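Local coordinates for xylan esterase, putative, AXE2C (Cellvibrio japonicus, PDB 2WAA), which removes acetyl groups from plant cell wall polysaccharides, deacetylating xylan and glucomannan as a family 2 carbohydrate esterase, at residues F36-V47 with E96-N107; L181-L189 with N201-D212. One frame throughout, in Å; residues are numbered along the deposited sequence. Where two conformers were deposited one is given.

Interaction 1: residues F36-V47 with E96-N107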
# COMPACT_ATOMS: atom_id res chain seq x y z
N PHE A 36 6.84 -7.51 -6.68
CA PHE A 36 6.32 -6.65 -5.65
C PHE A 36 5.56 -7.42 -4.58
O PHE A 36 5.02 -8.51 -4.83
CB PHE A 36 5.45 -5.54 -6.28
CG PHE A 36 4.49 -6.02 -7.33
CD1 PHE A 36 3.17 -6.39 -7.00
CD2 PHE A 36 4.90 -6.12 -8.66
CE1 PHE A 36 2.29 -6.85 -7.96
CE2 PHE A 36 4.01 -6.57 -9.65
CZ PHE A 36 2.70 -6.94 -9.29
N GLY A 37 5.55 -6.83 -3.38
CA GLY A 37 4.95 -7.47 -2.23
C GLY A 37 3.99 -6.57 -1.45
O GLY A 37 3.08 -7.08 -0.81
N TYR A 38 4.21 -5.26 -1.46
CA TYR A 38 3.31 -4.37 -0.70
C TYR A 38 1.97 -4.24 -1.39
O TYR A 38 1.89 -4.34 -2.60
CB TYR A 38 3.94 -2.99 -0.50
CG TYR A 38 5.02 -3.01 0.55
CD1 TYR A 38 4.72 -3.25 1.90
CD2 TYR A 38 6.36 -2.85 0.18
CE1 TYR A 38 5.73 -3.28 2.85
CE2 TYR A 38 7.38 -2.87 1.16
CZ TYR A 38 7.04 -3.11 2.48
OH TYR A 38 8.03 -3.12 3.48
N PRO A 39 0.88 -4.03 -0.63
CA PRO A 39 -0.43 -3.91 -1.31
C PRO A 39 -0.54 -2.54 -1.99
O PRO A 39 0.23 -1.62 -1.65
CB PRO A 39 -1.44 -3.96 -0.15
CG PRO A 39 -0.65 -3.40 1.03
CD PRO A 39 0.78 -3.92 0.84
N GLY A 40 -1.39 -2.43 -3.01
CA GLY A 40 -1.65 -1.15 -3.68
C GLY A 40 -0.69 -0.82 -4.84
O GLY A 40 -0.88 0.20 -5.53
N VAL A 41 0.35 -1.65 -5.01
CA VAL A 41 1.26 -1.48 -6.14
C VAL A 41 0.40 -1.57 -7.40
O VAL A 41 -0.37 -2.53 -7.58
CB VAL A 41 2.36 -2.53 -6.16
CG1 VAL A 41 3.19 -2.41 -7.48
CG2 VAL A 41 3.26 -2.36 -4.89
N SER A 42 0.51 -0.55 -8.25
CA SER A 42 -0.38 -0.39 -9.37
C SER A 42 0.45 -0.22 -10.66
O SER A 42 1.29 0.71 -10.74
CB SER A 42 -1.24 0.85 -9.12
OG SER A 42 -2.10 0.67 -7.99
N LEU A 43 0.17 -1.07 -11.66
CA LEU A 43 0.90 -1.03 -12.93
C LEU A 43 -0.13 -0.75 -14.00
O LEU A 43 -1.21 -1.37 -14.01
CB LEU A 43 1.59 -2.36 -13.22
CG LEU A 43 2.34 -3.03 -12.07
CD1 LEU A 43 3.12 -4.29 -12.54
CD2 LEU A 43 3.24 -2.08 -11.48
N SER A 44 0.18 0.19 -14.89
CA SER A 44 -0.86 0.62 -15.83
C SER A 44 -0.29 0.92 -17.19
O SER A 44 0.87 1.31 -17.32
CB SER A 44 -1.65 1.85 -15.32
OG SER A 44 -0.82 2.97 -14.92
N THR A 45 -1.14 0.82 -18.20
CA THR A 45 -0.66 1.02 -19.57
C THR A 45 -1.90 1.45 -20.37
O THR A 45 -3.05 1.12 -20.03
CB THR A 45 -0.02 -0.26 -20.18
OG1 THR A 45 0.36 -0.03 -21.54
CG2 THR A 45 -1.02 -1.44 -20.19
N ILE A 46 -1.65 2.19 -21.45
CA ILE A 46 -2.76 2.55 -22.38
C ILE A 46 -2.29 1.99 -23.73
O ILE A 46 -1.12 2.13 -24.09
CB ILE A 46 -2.91 4.05 -22.50
CG1 ILE A 46 -3.39 4.66 -21.17
CG2 ILE A 46 -3.97 4.39 -23.52
CD1 ILE A 46 -2.98 6.09 -21.00
N VAL A 47 -3.16 1.28 -24.42
CA VAL A 47 -2.73 0.58 -25.65
C VAL A 47 -3.72 0.78 -26.78
O VAL A 47 -4.87 1.12 -26.54
CB VAL A 47 -2.63 -0.96 -25.43
CG1 VAL A 47 -1.49 -1.28 -24.43
CG2 VAL A 47 -3.98 -1.59 -24.95
N GLU A 96 -8.62 1.93 -28.37
CA GLU A 96 -7.70 2.42 -27.36
C GLU A 96 -8.28 1.96 -26.00
O GLU A 96 -9.48 2.16 -25.75
CB GLU A 96 -7.60 3.93 -27.45
CG GLU A 96 -6.71 4.46 -26.40
CD GLU A 96 -6.47 5.93 -26.58
OE1 GLU A 96 -6.37 6.37 -27.75
OE2 GLU A 96 -6.36 6.62 -25.55
N HIS A 97 -7.44 1.37 -25.14
CA HIS A 97 -7.94 0.83 -23.85
C HIS A 97 -6.93 1.14 -22.76
O HIS A 97 -5.71 1.08 -22.98
CB HIS A 97 -8.16 -0.70 -23.92
CG HIS A 97 -9.27 -1.07 -24.85
ND1 HIS A 97 -10.60 -0.82 -24.55
CD2 HIS A 97 -9.25 -1.55 -26.12
CE1 HIS A 97 -11.35 -1.17 -25.59
NE2 HIS A 97 -10.55 -1.62 -26.55
N ARG A 98 -7.46 1.46 -21.58
CA ARG A 98 -6.63 1.74 -20.42
C ARG A 98 -6.66 0.48 -19.57
O ARG A 98 -7.73 -0.10 -19.37
CB ARG A 98 -7.19 2.93 -19.62
CG ARG A 98 -6.54 3.10 -18.24
CD ARG A 98 -6.93 4.41 -17.51
NE ARG A 98 -6.04 4.66 -16.37
CZ ARG A 98 -6.00 3.90 -15.27
NH1 ARG A 98 -6.77 2.84 -15.17
NH2 ARG A 98 -5.16 4.19 -14.29
N VAL A 99 -5.50 0.07 -19.04
CA VAL A 99 -5.43 -1.19 -18.28
C VAL A 99 -4.66 -0.95 -17.00
O VAL A 99 -3.58 -0.36 -17.04
CB VAL A 99 -4.66 -2.23 -19.10
CG1 VAL A 99 -4.54 -3.53 -18.33
CG2 VAL A 99 -5.40 -2.48 -20.43
N GLU A 100 -5.23 -1.37 -15.86
CA GLU A 100 -4.55 -1.21 -14.57
C GLU A 100 -4.55 -2.55 -13.84
O GLU A 100 -5.59 -3.27 -13.83
CB GLU A 100 -5.27 -0.14 -13.67
CG GLU A 100 -4.38 0.23 -12.45
CD GLU A 100 -4.97 1.36 -11.57
OE1 GLU A 100 -6.19 1.65 -11.71
OE2 GLU A 100 -4.23 1.93 -10.75
N ILE A 101 -3.39 -2.92 -13.27
CA ILE A 101 -3.30 -4.09 -12.41
C ILE A 101 -2.96 -3.56 -11.02
O ILE A 101 -2.03 -2.77 -10.87
CB ILE A 101 -2.21 -5.06 -12.90
CG1 ILE A 101 -2.56 -5.54 -14.33
CG2 ILE A 101 -1.95 -6.18 -11.90
CD1 ILE A 101 -1.39 -6.24 -15.07
N ILE A 102 -3.73 -3.97 -10.01
CA ILE A 102 -3.49 -3.49 -8.66
C ILE A 102 -3.23 -4.67 -7.76
O ILE A 102 -4.04 -5.61 -7.71
CB ILE A 102 -4.68 -2.63 -8.06
CG1 ILE A 102 -5.00 -1.40 -8.92
CG2 ILE A 102 -4.29 -2.07 -6.70
CD1 ILE A 102 -6.18 -1.67 -9.83
N HIS A 103 -2.09 -4.64 -7.02
CA HIS A 103 -1.83 -5.73 -6.07
C HIS A 103 -2.79 -5.59 -4.87
O HIS A 103 -2.77 -4.56 -4.16
CB HIS A 103 -0.35 -5.65 -5.60
CG HIS A 103 0.13 -6.86 -4.84
ND1 HIS A 103 1.04 -6.77 -3.81
CD2 HIS A 103 -0.19 -8.18 -4.94
CE1 HIS A 103 1.29 -7.98 -3.32
NE2 HIS A 103 0.56 -8.85 -3.99
N ARG A 104 -3.60 -6.62 -4.61
CA ARG A 104 -4.49 -6.60 -3.43
C ARG A 104 -3.81 -7.18 -2.23
O ARG A 104 -4.13 -6.79 -1.11
CB ARG A 104 -5.76 -7.44 -3.67
CG ARG A 104 -6.65 -6.91 -4.83
CD ARG A 104 -7.57 -8.04 -5.36
NE ARG A 104 -8.45 -8.60 -4.34
CZ ARG A 104 -9.65 -8.10 -4.02
NH1 ARG A 104 -10.13 -6.98 -4.60
NH2 ARG A 104 -10.39 -8.72 -3.08
N SER A 105 -2.92 -8.15 -2.44
CA SER A 105 -2.23 -8.85 -1.36
C SER A 105 -1.15 -8.05 -0.67
O SER A 105 -0.75 -7.01 -1.17
CB SER A 105 -1.70 -10.19 -1.87
OG SER A 105 -2.82 -11.07 -1.98
N GLU A 106 -0.68 -8.52 0.49
CA GLU A 106 0.51 -7.93 1.12
C GLU A 106 1.62 -8.98 1.21
O GLU A 106 1.43 -10.13 0.86
CB GLU A 106 0.21 -7.38 2.52
CG GLU A 106 -0.32 -8.44 3.49
CD GLU A 106 -0.49 -7.90 4.91
OE1 GLU A 106 0.53 -7.79 5.60
OE2 GLU A 106 -1.65 -7.56 5.31
N ASN A 107 2.79 -8.57 1.67
CA ASN A 107 3.98 -9.44 1.63
C ASN A 107 3.86 -10.84 2.20
O ASN A 107 4.39 -11.79 1.59
CB ASN A 107 5.13 -8.73 2.33
CG ASN A 107 5.83 -7.71 1.42
OD1 ASN A 107 6.60 -8.11 0.57
ND2 ASN A 107 5.61 -6.39 1.64
O HOH W 1 -4.31 2.38 -8.28
O HOH W 2 -2.58 4.89 -13.97

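Interaction 2: residues L181-L189 with N201-D212. With ACT (acetate ion), chain B; ACT (acetate ion), chain C.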
# COMPACT_ATOMS: atom_id res chain seq x y z
N LEU A 181 1.81 2.28 -0.16
CA LEU A 181 1.48 1.69 1.14
C LEU A 181 2.70 0.85 1.58
O LEU A 181 3.19 -0.02 0.80
CB LEU A 181 0.25 0.79 0.99
CG LEU A 181 -0.98 1.45 0.37
CD1 LEU A 181 -2.14 0.43 0.32
CD2 LEU A 181 -1.44 2.76 1.13
N VAL A 182 3.24 1.12 2.77
CA VAL A 182 4.40 0.36 3.27
C VAL A 182 3.95 -0.08 4.66
O VAL A 182 4.02 0.67 5.62
CB VAL A 182 5.69 1.23 3.29
CG1 VAL A 182 6.85 0.53 4.06
CG2 VAL A 182 6.13 1.51 1.85
N CYS A 183 3.43 -1.30 4.72
CA CYS A 183 2.68 -1.76 5.88
C CYS A 183 2.86 -3.28 5.95
O CYS A 183 3.16 -3.93 4.94
CB CYS A 183 1.21 -1.38 5.76
SG CYS A 183 0.53 -1.83 4.10
N TRP A 184 2.67 -3.84 7.14
CA TRP A 184 2.80 -5.29 7.31
C TRP A 184 1.86 -5.72 8.42
O TRP A 184 1.99 -5.24 9.58
CB TRP A 184 4.25 -5.64 7.68
CG TRP A 184 4.61 -7.08 7.39
CD1 TRP A 184 4.07 -8.17 7.96
CD2 TRP A 184 5.61 -7.54 6.49
NE1 TRP A 184 4.65 -9.32 7.48
CE2 TRP A 184 5.60 -8.95 6.55
CE3 TRP A 184 6.49 -6.91 5.60
CZ2 TRP A 184 6.46 -9.74 5.79
CZ3 TRP A 184 7.34 -7.70 4.82
CH2 TRP A 184 7.31 -9.10 4.93
N GLY A 185 0.92 -6.60 8.11
CA GLY A 185 -0.00 -7.05 9.16
C GLY A 185 0.68 -7.65 10.38
O GLY A 185 1.66 -8.42 10.27
N GLY A 186 0.13 -7.36 11.55
CA GLY A 186 0.63 -7.92 12.80
C GLY A 186 1.87 -7.25 13.36
O GLY A 186 2.23 -7.52 14.51
N ARG A 187 2.49 -6.33 12.60
CA ARG A 187 3.73 -5.67 12.98
C ARG A 187 3.53 -4.33 13.68
O ARG A 187 2.50 -3.70 13.50
CB ARG A 187 4.64 -5.51 11.76
CG ARG A 187 4.93 -6.84 11.08
CD ARG A 187 5.92 -7.77 11.90
NE ARG A 187 6.01 -9.06 11.19
CZ ARG A 187 6.90 -9.31 10.22
NH1 ARG A 187 7.79 -8.37 9.85
NH2 ARG A 187 6.90 -10.50 9.61
N GLY A 188 4.51 -3.94 14.50
CA GLY A 188 4.46 -2.68 15.25
C GLY A 188 5.70 -1.86 15.04
O GLY A 188 6.61 -2.22 14.23
N LEU A 189 5.77 -0.75 15.77
CA LEU A 189 6.94 0.09 15.79
C LEU A 189 8.09 -0.63 16.54
O LEU A 189 9.27 -0.59 16.11
CB LEU A 189 6.62 1.40 16.53
CG LEU A 189 7.81 2.34 16.62
CD1 LEU A 189 8.08 3.00 15.24
CD2 LEU A 189 7.50 3.40 17.65
N ASN A 201 10.34 -4.88 12.45
CA ASN A 201 9.37 -3.87 12.89
C ASN A 201 9.24 -2.80 11.81
O ASN A 201 9.96 -2.86 10.82
CB ASN A 201 9.85 -3.29 14.22
CG ASN A 201 9.91 -4.38 15.31
OD1 ASN A 201 8.96 -5.13 15.49
ND2 ASN A 201 11.05 -4.49 16.01
N LEU A 202 8.34 -1.84 11.98
CA LEU A 202 8.13 -0.81 10.94
C LEU A 202 9.47 -0.13 10.54
O LEU A 202 9.74 0.02 9.37
CB LEU A 202 7.06 0.21 11.36
CG LEU A 202 6.99 1.49 10.52
CD1 LEU A 202 6.57 1.09 9.07
CD2 LEU A 202 5.93 2.43 11.16
N PRO A 203 10.34 0.23 11.51
CA PRO A 203 11.56 0.89 11.05
C PRO A 203 12.46 0.00 10.19
O PRO A 203 13.28 0.55 9.43
CB PRO A 203 12.30 1.27 12.35
CG PRO A 203 11.16 1.43 13.39
CD PRO A 203 10.17 0.31 12.97
N ASP A 204 12.30 -1.32 10.31
CA ASP A 204 13.03 -2.32 9.51
C ASP A 204 12.41 -2.50 8.14
O ASP A 204 13.08 -2.27 7.14
CB ASP A 204 13.08 -3.67 10.24
CG ASP A 204 13.69 -3.53 11.62
OD1 ASP A 204 14.83 -3.08 11.69
OD2 ASP A 204 13.04 -3.80 12.63
N PHE A 205 11.13 -2.84 8.08
CA PHE A 205 10.55 -3.11 6.75
C PHE A 205 10.34 -1.87 5.92
O PHE A 205 10.20 -1.96 4.71
CB PHE A 205 9.31 -4.06 6.76
CG PHE A 205 8.07 -3.47 7.42
CD1 PHE A 205 7.25 -2.54 6.75
CD2 PHE A 205 7.69 -3.88 8.71
CE1 PHE A 205 6.09 -2.01 7.39
CE2 PHE A 205 6.54 -3.35 9.36
CZ PHE A 205 5.73 -2.42 8.67
N TYR A 206 10.31 -0.71 6.57
CA TYR A 206 10.26 0.55 5.84
C TYR A 206 11.47 0.67 4.88
O TYR A 206 11.43 1.41 3.89
CB TYR A 206 10.27 1.72 6.82
CG TYR A 206 10.83 3.00 6.26
CD1 TYR A 206 10.07 3.83 5.48
CD2 TYR A 206 12.13 3.39 6.58
CE1 TYR A 206 10.60 5.07 4.99
CE2 TYR A 206 12.67 4.59 6.10
CZ TYR A 206 11.89 5.42 5.30
OH TYR A 206 12.44 6.60 4.84
N GLN A 207 12.55 -0.07 5.18
CA GLN A 207 13.74 -0.03 4.35
C GLN A 207 13.71 -0.99 3.17
O GLN A 207 14.60 -0.94 2.33
CB GLN A 207 15.02 -0.35 5.18
CG GLN A 207 15.33 0.67 6.33
CD GLN A 207 15.71 2.12 5.87
OE1 GLN A 207 15.82 2.45 4.66
NE2 GLN A 207 15.88 3.02 6.88
N PHE A 208 12.70 -1.87 3.10
CA PHE A 208 12.76 -2.98 2.14
C PHE A 208 11.88 -2.73 0.95
O PHE A 208 10.76 -2.23 1.08
CB PHE A 208 12.22 -4.25 2.83
CG PHE A 208 13.00 -4.68 4.04
CD1 PHE A 208 14.35 -4.36 4.16
CD2 PHE A 208 12.40 -5.47 5.02
CE1 PHE A 208 15.08 -4.80 5.27
CE2 PHE A 208 13.13 -5.90 6.14
CZ PHE A 208 14.45 -5.58 6.25
N THR A 209 12.34 -3.12 -0.23
CA THR A 209 11.45 -2.99 -1.37
C THR A 209 10.27 -3.96 -1.27
O THR A 209 9.12 -3.66 -1.68
CB THR A 209 12.24 -3.31 -2.64
OG1 THR A 209 13.29 -2.35 -2.77
CG2 THR A 209 11.34 -3.26 -3.88
N LEU A 210 10.58 -5.17 -0.81
CA LEU A 210 9.56 -6.19 -0.54
C LEU A 210 10.21 -7.22 0.36
O LEU A 210 11.43 -7.24 0.46
CB LEU A 210 9.12 -6.87 -1.84
CG LEU A 210 10.24 -7.45 -2.77
CD1 LEU A 210 10.92 -8.68 -2.20
CD2 LEU A 210 9.66 -7.79 -4.17
N GLY A 211 9.43 -8.10 1.00
CA GLY A 211 10.00 -9.17 1.81
C GLY A 211 10.52 -8.68 3.14
O GLY A 211 10.56 -7.48 3.39
N ASP A 212 10.96 -9.57 4.02
CA ASP A 212 11.62 -9.02 5.20
C ASP A 212 12.76 -9.85 5.75
O ASP A 212 13.15 -9.68 6.94
CB ASP A 212 10.62 -8.71 6.33
CG ASP A 212 10.03 -9.96 6.91
OD1 ASP A 212 10.17 -11.04 6.29
OD2 ASP A 212 9.43 -9.85 7.98
C ACT B . 3.96 -11.45 12.44
O ACT B . 4.99 -12.04 11.99
OXT ACT B . 3.66 -11.69 13.63
CH3 ACT B . 3.15 -10.52 11.59
C ACT C . -3.01 -5.68 12.46
O ACT C . -3.52 -6.85 12.52
OXT ACT C . -1.93 -5.59 11.82
CH3 ACT C . -3.62 -4.46 13.10
O HOH W 3 6.59 -5.92 14.58

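Interaction 1: residues F36-V47 with E96-N107
His103 ND1 gives its hydrogen to Tyr38 O at 2.8 Å, in a nearly straight bond (167°) that lies in the imidazole plane but reaches the carbonyl oxygen from above its own plane. The ring gets there because CG stands anti to the backbone N (chi1 -169°), which carries it across to the loop 37-41. Phe36 then presents its edge to the imidazole face in a T-shaped pair, centroids 5.3 Å apart. The backbone of His103 is held too: its N donates to Val41 O, and its O takes the N-H of Gly40, the third residue of the type II turn Tyr38-Val41, at 2.8 Å. Beyond the turn the strands 42-47 and 96-103 run antiparallel, Leu43, Thr45 and Val47 forming hydrogen-bonded pairs with Ile101, Val99 and His97. The side chains of these pairs share one face, where Leu43 meets Leu114 and Val99 meets Leu88. On the other face, in one of its two conformers, Ser42 OG donates to Gly40 O. Back at the turn end, Asn107 lays ND2 over the Tyr38 ring face, 3.3 Å from CD1; its OD1 bonds Gln111. Tyr38 OH reaches Phe205 O. His103 thus joins the loop to the end of strand 96-103 at three points, and because Tyr38 O can only accept, ND1 must carry a proton.

Interaction 2: residues L181-L189 with N201-D212
Trp184 sets its CB over one face of the Phe205 ring, 3.8 Å from the centroid, a CH-pi contact, while the indole is inclined to the phenyl plane at 47°. Leu202 CA occupies the opposite phenyl face, so the ring is sandwiched between its own helix and the chain leaving strand 177-183. Its edge is turned to Val182 O, while CD1 slides past Val182 CG1 and CE2 touches Arg187 CB.

A second layer builds on the indole. Asp212 crosses it at about a right angle, with the carboxylate only 20° from the ring plane and CG 3.5 Å from Trp184 CH2. On the same carboxylate Arg187 closes a salt bridge end-on, NH1 and NH2 both going to OD2, at 2.9 Å from NH1. Guanidinium and carboxylate are nearly coplanar, and Trp184 NE1 lies over one face of the guanidinium. The bend at chi2 (-73°) folds Arg187 back over the indole; NE and NH2 also make weak bonds to the acetate of chain B, and NH1 has a further partner in Ala200 O.

Farther along, Leu202 N donates to Gly188 O at 2.9 Å, and Leu189 CD1 rests on Pro203 CG. Water 3 joins Gly188 N to Asn201 OD1. Gly186 N donates to OXT of the acetate of chain C at 2.7 Å; Ser141 N, Asn236 ND2 and His316 NE2 also bind acetate, probably this one. Both ions probably come from the crystallisation liquor. Gly186 and Asn236 are the inferred transition-state stabilisers and Ser141 the inferred nucleophile, consistent with the oxyanion hole of an SGNH (GDSL-type) hydrolase, to which the loop after strand 177-183 contributes Gly186, with Asn236 coming from another part of the hydrolase domain.

Overall arrangement
Both contacts are largely buried, but they belong to different parts of the chain: interaction 1 pairs two strands of an antiparallel sheet in the N-terminal region, interaction 2 packs the end of outermost strand 177-183 of the parallel hydrolase sheet, and the loop after it, against the short helix 202-205 and the chain that follows. Regular backbone bonding dominates the first; aromatic packing and a salt bridge dominate the second, whose loop borders the active site. Their centres lie about 20 Å apart, yet their ends meet. Glu106 OE1 probably bonds Gly185 N, just before the inferred oxyanion-hole glycine, and Asn107 OD1 probably bonds Gly211 N. Thus the loop after strand 94-103 connects the N-terminal sheet to the catalytic region.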